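Local coordinates for protein VP24 (White spot syndrome virus, PDB 5HLJ) that serves as a major envelope protein of the virus and is probably anchored in the viral membrane by a transmembrane helix, at residues L23-F36 / I68-T80. Residues are numbered along the deposited sequence; the frame is centred on the assembly and turned at random.
Sequences LTINGVARGNHFNF and IILTSLLGDGDHT
His33 and His79 stack where a beta hairpin, strands 19-28 and 33-42, meets the loop that follows strand 68-72. Their rings form an offset stack, centroids 4.1 Å apart and planes 23° from parallel. The opposite face of the His33 ring takes Leu74 CA in a CH-pi contact, 4.0 Å from the centroid, with Leu73 O over the rim of that same face, so the imidazole is sandwiched. Each histidine also spends its NE2 hydrogen on a backbone carbonyl lying in its own ring plane. His33 NE2 donates to Asp78 O at 2.7 Å, nearly straight at 170°. His79 NE2 reaches Gly31 O at 2.7 Å by a more bent path (138°). Stacking and in-plane bonding together limit the rotation of both rings, and for His79 a further bond from ND1 to Glu92 OE1 adds to this.

A second polar anchor sits further along strand 33-42. Set between its own backbone N and carbonyl carbon, Ser72 OG faces the hairpin; there it donates to Asn35 OD1 (2.6 Å) and accepts from Phe36 N (3.0 Å). Strand 48-51 lies between strands 33-42 and 68-72 in the sheet order, and here the Ser72 side chain links the two segments directly. Phe36 sets the edge of its ring against the Thr71-Ser72 peptide, and its CZ meets Leu70 CD2 at 3.9 Å.

Outward, the hairpin's type II turn, Ala29 to Asn32, and a G1 bulge at Asn32 and His33 opposite Val28 present Gly31 O and the His33 ring to the loop. Gln54 OE1 receives Asn35 ND2. Leu74 CD2 rests 3.7 Å from His33 CB, at the root of that side chain.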
loop_
_atom_site.group_PDB
_atom_site.type_symbol
_atom_site.label_atom_id
_atom_site.label_comp_id
_atom_site.label_asym_id
_atom_site.label_seq_id
_atom_site.Cartn_x
_atom_site.Cartn_y
_atom_site.Cartn_z
ATOM N N LEU A 23 -3.791 13.237 0.700
ATOM C CA LEU A 23 -4.124 14.350 1.578
ATOM C C LEU A 23 -3.096 14.503 2.698
ATOM O O LEU A 23 -2.324 13.585 2.987
ATOM C CB LEU A 23 -5.507 14.151 2.199
ATOM C CG LEU A 23 -6.700 14.026 1.256
ATOM C CD1 LEU A 23 -7.953 13.857 2.075
ATOM C CD2 LEU A 23 -6.803 15.254 0.347
ATOM N N THR A 24 -3.118 15.655 3.351
ATOM C CA THR A 24 -2.232 15.913 4.473
ATOM C C THR A 24 -3.004 15.880 5.790
ATOM O O THR A 24 -4.129 16.358 5.854
ATOM C CB THR A 24 -1.516 17.264 4.283
ATOM O OG1 THR A 24 -0.693 17.181 3.115
ATOM C CG2 THR A 24 -0.634 17.572 5.450
ATOM N N ILE A 25 -2.415 15.287 6.826
ATOM C CA ILE A 25 -3.050 15.228 8.149
ATOM C C ILE A 25 -2.050 15.436 9.283
ATOM O O ILE A 25 -0.862 15.102 9.158
ATOM C CB ILE A 25 -3.761 13.875 8.420
ATOM C CG1 ILE A 25 -2.748 12.731 8.404
ATOM C CG2 ILE A 25 -4.932 13.630 7.461
ATOM C CD1 ILE A 25 -3.368 11.360 8.560
ATOM N N ASN A 26 -2.541 15.970 10.400
ATOM C CA ASN A 26 -1.722 16.124 11.599
ATOM C C ASN A 26 -2.313 15.393 12.800
ATOM O O ASN A 26 -3.523 15.362 12.983
ATOM C CB ASN A 26 -1.544 17.607 11.948
ATOM C CG ASN A 26 -0.738 18.359 10.909
ATOM O OD1 ASN A 26 0.447 18.101 10.724
ATOM N ND2 ASN A 26 -1.377 19.303 10.232
ATOM N N GLY A 27 -1.453 14.798 13.616
ATOM C CA GLY A 27 -1.888 14.260 14.890
ATOM C C GLY A 27 -2.266 15.366 15.868
ATOM O O GLY A 27 -1.647 16.426 15.879
ATOM N N VAL A 28 -3.296 15.117 16.671
ATOM C CA VAL A 28 -3.690 16.017 17.752
ATOM C C VAL A 28 -3.673 15.275 19.089
ATOM O O VAL A 28 -4.570 14.474 19.350
ATOM C CB VAL A 28 -5.104 16.591 17.539
ATOM C CG1 VAL A 28 -5.457 17.542 18.667
ATOM C CG2 VAL A 28 -5.211 17.279 16.195
ATOM N N ALA A 29 -2.665 15.539 19.923
ATOM C CA ALA A 29 -2.523 14.874 21.231
ATOM C C ALA A 29 -3.817 14.917 22.055
ATOM O O ALA A 29 -4.319 13.881 22.482
ATOM C CB ALA A 29 -1.360 15.492 22.027
ATOM N N ARG A 30 -4.367 16.112 22.249
ATOM C CA ARG A 30 -5.599 16.267 23.014
ATOM C C ARG A 30 -6.820 15.802 22.206
ATOM O O ARG A 30 -7.285 16.484 21.296
ATOM C CB ARG A 30 -5.774 17.725 23.461
ATOM C CG ARG A 30 -6.868 17.929 24.496
ATOM C CD ARG A 30 -6.335 18.628 25.748
ATOM N NE ARG A 30 -7.355 18.741 26.792
ATOM C CZ ARG A 30 -7.433 19.734 27.676
ATOM N NH1 ARG A 30 -6.544 20.722 27.655
ATOM N NH2 ARG A 30 -8.402 19.736 28.585
ATOM N N GLY A 31 -7.338 14.630 22.553
ATOM C CA GLY A 31 -8.471 14.065 21.844
ATOM C C GLY A 31 -8.082 12.793 21.113
ATOM O O GLY A 31 -8.957 12.042 20.658
ATOM N N ASN A 32 -6.769 12.559 21.005
ATOM C CA ASN A 32 -6.228 11.380 20.344
ATOM C C ASN A 32 -6.776 11.233 18.922
ATOM O O ASN A 32 -7.277 10.179 18.542
ATOM C CB ASN A 32 -6.536 10.129 21.173
ATOM C CG ASN A 32 -5.687 10.037 22.432
ATOM O OD1 ASN A 32 -5.890 10.776 23.389
ATOM N ND2 ASN A 32 -4.741 9.109 22.441
ATOM N N HIS A 33 -6.689 12.310 18.148
ATOM C CA HIS A 33 -7.223 12.323 16.796
ATOM C C HIS A 33 -6.184 12.618 15.717
ATOM O O HIS A 33 -5.086 13.103 15.994
ATOM C CB HIS A 33 -8.336 13.359 16.675
ATOM C CG HIS A 33 -9.653 12.901 17.210
ATOM N ND1 HIS A 33 -10.195 13.396 18.373
ATOM C CD2 HIS A 33 -10.542 11.998 16.733
ATOM C CE1 HIS A 33 -11.367 12.822 18.588
ATOM N NE2 HIS A 33 -11.600 11.974 17.606
ATOM N N PHE A 34 -6.556 12.320 14.478
ATOM C CA PHE A 34 -5.878 12.892 13.329
ATOM C C PHE A 34 -6.744 14.026 12.851
ATOM O O PHE A 34 -7.952 13.975 13.002
ATOM C CB PHE A 34 -5.666 11.866 12.211
ATOM C CG PHE A 34 -4.460 11.017 12.398
ATOM C CD1 PHE A 34 -3.190 11.555 12.245
ATOM C CD2 PHE A 34 -4.587 9.676 12.724
ATOM C CE1 PHE A 34 -2.069 10.769 12.409
ATOM C CE2 PHE A 34 -3.468 8.887 12.897
ATOM C CZ PHE A 34 -2.209 9.432 12.743
ATOM N N ASN A 35 -6.136 15.042 12.261
ATOM C CA ASN A 35 -6.882 16.205 11.803
ATOM C C ASN A 35 -6.464 16.600 10.385
ATOM O O ASN A 35 -5.267 16.745 10.102
ATOM C CB ASN A 35 -6.668 17.367 12.784
ATOM C CG ASN A 35 -7.666 18.489 12.592
ATOM O OD1 ASN A 35 -8.807 18.263 12.185
ATOM N ND2 ASN A 35 -7.239 19.709 12.891
ATOM N N PHE A 36 -7.437 16.748 9.484
ATOM C CA PHE A 36 -7.128 17.141 8.106
ATOM C C PHE A 36 -6.484 18.523 8.039
ATOM O O PHE A 36 -6.715 19.361 8.904
ATOM C CB PHE A 36 -8.378 17.152 7.235
ATOM C CG PHE A 36 -8.911 15.787 6.902
ATOM C CD1 PHE A 36 -8.104 14.841 6.257
ATOM C CD2 PHE A 36 -10.235 15.455 7.194
ATOM C CE1 PHE A 36 -8.604 13.582 5.934
ATOM C CE2 PHE A 36 -10.741 14.199 6.880
ATOM C CZ PHE A 36 -9.917 13.260 6.242
ATOM N N ILE A 68 -17.015 15.611 -3.392
ATOM C CA ILE A 68 -16.794 14.790 -2.208
ATOM C C ILE A 68 -16.275 15.721 -1.111
ATOM O O ILE A 68 -15.265 16.404 -1.313
ATOM C CB ILE A 68 -15.781 13.645 -2.475
ATOM C CG1 ILE A 68 -16.299 12.698 -3.557
ATOM C CG2 ILE A 68 -15.500 12.875 -1.221
ATOM C CD1 ILE A 68 -15.261 11.699 -4.041
ATOM N N ILE A 69 -16.972 15.774 0.024
ATOM C CA ILE A 69 -16.648 16.730 1.076
ATOM C C ILE A 69 -16.259 15.994 2.341
ATOM O O ILE A 69 -17.005 15.132 2.822
ATOM C CB ILE A 69 -17.847 17.675 1.407
ATOM C CG1 ILE A 69 -18.660 17.996 0.156
ATOM C CG2 ILE A 69 -17.363 18.954 2.107
ATOM C CD1 ILE A 69 -17.918 18.837 -0.863
ATOM N N LEU A 70 -15.110 16.348 2.902
ATOM C CA LEU A 70 -14.624 15.684 4.092
ATOM C C LEU A 70 -14.399 16.667 5.227
ATOM O O LEU A 70 -13.992 17.807 4.997
ATOM C CB LEU A 70 -13.314 14.949 3.812
ATOM C CG LEU A 70 -13.227 13.909 2.699
ATOM C CD1 LEU A 70 -12.907 14.555 1.361
ATOM C CD2 LEU A 70 -12.166 12.905 3.076
ATOM N N THR A 71 -14.651 16.207 6.454
ATOM C CA THR A 71 -14.244 16.925 7.654
ATOM C C THR A 71 -13.768 15.914 8.709
ATOM O O THR A 71 -14.326 14.828 8.836
ATOM C CB THR A 71 -15.401 17.807 8.228
ATOM O OG1 THR A 71 -14.929 18.549 9.354
ATOM C CG2 THR A 71 -16.592 16.953 8.661
ATOM N N SER A 72 -12.713 16.254 9.435
ATOM C CA SER A 72 -12.301 15.458 10.577
ATOM C C SER A 72 -12.885 16.076 11.842
ATOM O O SER A 72 -12.897 17.301 11.987
ATOM C CB SER A 72 -10.779 15.364 10.661
ATOM O OG SER A 72 -10.177 16.643 10.619
ATOM N N LEU A 73 -13.404 15.231 12.730
ATOM C CA LEU A 73 -14.014 15.689 13.983
ATOM C C LEU A 73 -13.051 15.474 15.137
ATOM O O LEU A 73 -12.268 14.526 15.144
ATOM C CB LEU A 73 -15.348 14.970 14.265
ATOM C CG LEU A 73 -16.438 15.030 13.189
ATOM C CD1 LEU A 73 -17.788 14.515 13.715
ATOM C CD2 LEU A 73 -16.579 16.432 12.591
ATOM N N LEU A 74 -13.098 16.380 16.108
ATOM C CA LEU A 74 -12.182 16.337 17.236
ATOM C C LEU A 74 -12.988 16.212 18.526
ATOM O O LEU A 74 -14.204 16.027 18.484
ATOM C CB LEU A 74 -11.287 17.579 17.234
ATOM C CG LEU A 74 -10.556 17.773 15.891
ATOM C CD1 LEU A 74 -9.835 19.108 15.818
ATOM C CD2 LEU A 74 -9.582 16.618 15.600
ATOM N N GLY A 75 -12.337 16.288 19.675
ATOM C CA GLY A 75 -13.096 16.204 20.916
ATOM C C GLY A 75 -13.667 14.827 21.254
ATOM O O GLY A 75 -14.077 14.065 20.360
ATOM N N ASP A 76 -13.673 14.520 22.556
ATOM C CA ASP A 76 -14.049 13.206 23.079
ATOM C C ASP A 76 -15.390 12.765 22.543
ATOM O O ASP A 76 -16.247 13.593 22.192
ATOM C CB ASP A 76 -14.117 13.224 24.610
ATOM C CG ASP A 76 -12.776 13.438 25.256
ATOM O OD1 ASP A 76 -12.004 14.297 24.775
ATOM O OD2 ASP A 76 -12.496 12.733 26.249
ATOM N N GLY A 77 -15.598 11.464 22.501
ATOM C CA GLY A 77 -16.867 10.970 22.016
ATOM C C GLY A 77 -16.850 10.697 20.531
ATOM O O GLY A 77 -17.527 9.790 20.073
ATOM N N ASP A 78 -16.080 11.476 19.774
ATOM C CA ASP A 78 -15.906 11.213 18.344
ATOM C C ASP A 78 -14.852 10.108 18.141
ATOM O O ASP A 78 -13.761 10.363 17.635
ATOM C CB ASP A 78 -15.506 12.495 17.608
ATOM C CG ASP A 78 -16.609 13.561 17.618
ATOM O OD1 ASP A 78 -17.807 13.211 17.716
ATOM O OD2 ASP A 78 -16.270 14.764 17.509
ATOM N N HIS A 79 -15.190 8.888 18.560
ATOM C CA HIS A 79 -14.276 7.745 18.540
ATOM C C HIS A 79 -15.031 6.438 18.365
ATOM O O HIS A 79 -15.922 6.139 19.160
ATOM C CB HIS A 79 -13.474 7.637 19.841
ATOM C CG HIS A 79 -12.328 8.586 19.953
ATOM N ND1 HIS A 79 -11.111 8.357 19.356
ATOM C CD2 HIS A 79 -12.198 9.751 20.637
ATOM C CE1 HIS A 79 -10.282 9.348 19.646
ATOM N NE2 HIS A 79 -10.925 10.207 20.425
ATOM N N THR A 80 -14.661 5.635 17.372
ATOM C CA THR A 80 -15.181 4.274 17.309
ATOM C C THR A 80 -14.226 3.322 18.015
ATOM O O THR A 80 -14.496 2.124 18.125
ATOM C CB THR A 80 -15.369 3.793 15.877
ATOM O OG1 THR A 80 -14.097 3.837 15.213
ATOM C CG2 THR A 80 -16.377 4.670 15.141
#